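Local atomic coordinates of HicB3 antitoxin (Yersinia pestis, PDB entry 4P78), a protein that acts as the antitoxin of the HicA3-HicB3 toxin-antitoxin system, binding the HicA3 toxin and probably neutralising it. Residues A[47-50]-A[55-58]. Numbering follows the deposited sequence.
Sequences EALM and PLPS
Leu49 and Leu56 form the centre of an apolar contact in which the loop after helix 31-52 folds back along the helix's last turns; their CA atoms, 6.5 Å apart, are the nearest across the two segments. Three side-chain approaches define the packing. Leu56 reaches the helix mainly with CD2, 3.7 Å from Met50 CG and 4.0 Å from Leu49 CB, bridging two consecutive helical residues, while its CD1 stands only slightly farther from Met50 CG. Met50 answers with the base of its side chain. At its other end, Leu49 meets Pro57 CD with CD1 at 3.8 Å, the two side chains running at a slant to each other.

The remaining approach is to the backbone: Leu49 CD1 sits 3.7 Å from Pro55 O, a van der Waals contact. Leu49 CG lies anti to its carbonyl carbon (chi1 -64°), and with chi2 extended at 174° CD1 is carried out to the loop.

Around this patch, Ile46 of the same helix adds to Leu56 and Pro57. Ile39 and Arg37 of the HicA3 toxin chain pack on Leu49 and Pro55, and its Arg21 salt-bridges Glu47. With no hydrogen bond between the segments and 183 Å² buried, only van der Waals packing joins them here, a modest surface contact partly within the toxin interface.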
loop_
_atom_site.group_PDB
_atom_site.type_symbol
_atom_site.label_atom_id
_atom_site.label_comp_id
_atom_site.label_asym_id
_atom_site.label_seq_id
_atom_site.Cartn_x
_atom_site.Cartn_y
_atom_site.Cartn_z
ATOM N N GLU A 47 8.770 -19.579 10.895
ATOM C CA GLU A 47 9.272 -20.853 11.396
ATOM C C GLU A 47 10.611 -20.685 12.117
ATOM O O GLU A 47 10.877 -21.369 13.117
ATOM C CB GLU A 47 9.355 -21.860 10.244
ATOM C CG GLU A 47 7.942 -22.380 9.918
ATOM C CD GLU A 47 7.847 -23.253 8.685
ATOM O OE1 GLU A 47 8.830 -23.326 7.916
ATOM O OE2 GLU A 47 6.770 -23.862 8.485
ATOM N N ALA A 48 11.436 -19.757 11.639
ATOM C CA ALA A 48 12.685 -19.452 12.321
ATOM C C ALA A 48 12.426 -18.816 13.694
ATOM O O ALA A 48 13.082 -19.179 14.671
ATOM C CB ALA A 48 13.559 -18.542 11.465
ATOM N N LEU A 49 11.492 -17.866 13.771
ATOM C CA LEU A 49 11.117 -17.260 15.062
ATOM C C LEU A 49 10.646 -18.298 16.081
ATOM O O LEU A 49 11.003 -18.241 17.260
ATOM C CB LEU A 49 10.019 -16.216 14.874
ATOM C CG LEU A 49 10.356 -14.971 14.045
ATOM C CD1 LEU A 49 9.101 -14.136 13.850
ATOM C CD2 LEU A 49 11.446 -14.146 14.718
ATOM N N MET A 50 9.833 -19.241 15.617
ATOM C CA MET A 50 9.285 -20.271 16.489
ATOM C C MET A 50 10.341 -21.261 16.932
ATOM O O MET A 50 10.287 -21.754 18.052
ATOM C CB MET A 50 8.160 -21.022 15.790
ATOM C CG MET A 50 6.909 -20.194 15.575
ATOM S SD MET A 50 5.642 -21.203 14.795
ATOM C CE MET A 50 5.511 -22.547 15.974
ATOM N N PRO A 55 9.937 -13.499 19.767
ATOM C CA PRO A 55 8.561 -12.984 19.654
ATOM C C PRO A 55 7.969 -13.137 18.255
ATOM O O PRO A 55 8.647 -12.865 17.266
ATOM C CB PRO A 55 8.706 -11.497 19.977
ATOM C CG PRO A 55 9.959 -11.372 20.713
ATOM C CD PRO A 55 10.869 -12.467 20.251
ATOM N N LEU A 56 6.720 -13.576 18.188
ATOM C CA LEU A 56 5.991 -13.675 16.936
ATOM C C LEU A 56 5.230 -12.375 16.673
ATOM O O LEU A 56 4.739 -11.752 17.606
ATOM C CB LEU A 56 5.034 -14.868 16.988
ATOM C CG LEU A 56 5.719 -16.230 16.984
ATOM C CD1 LEU A 56 4.793 -17.292 17.559
ATOM C CD2 LEU A 56 6.138 -16.570 15.542
ATOM N N PRO A 57 5.146 -11.946 15.403
ATOM C CA PRO A 57 4.431 -10.704 15.129
ATOM C C PRO A 57 2.922 -10.859 15.325
ATOM O O PRO A 57 2.402 -11.971 15.274
ATOM C CB PRO A 57 4.757 -10.438 13.658
ATOM C CG PRO A 57 4.913 -11.807 13.086
ATOM C CD PRO A 57 5.643 -12.572 14.160
ATOM N N SER A 58 2.237 -9.743 15.549
ATOM C CA SER A 58 0.783 -9.731 15.636
ATOM C C SER A 58 0.186 -9.391 14.268
ATOM O O SER A 58 0.887 -8.884 13.392
ATOM C CB SER A 58 0.334 -8.731 16.701
ATOM O OG SER A 58 1.170 -7.592 16.686
#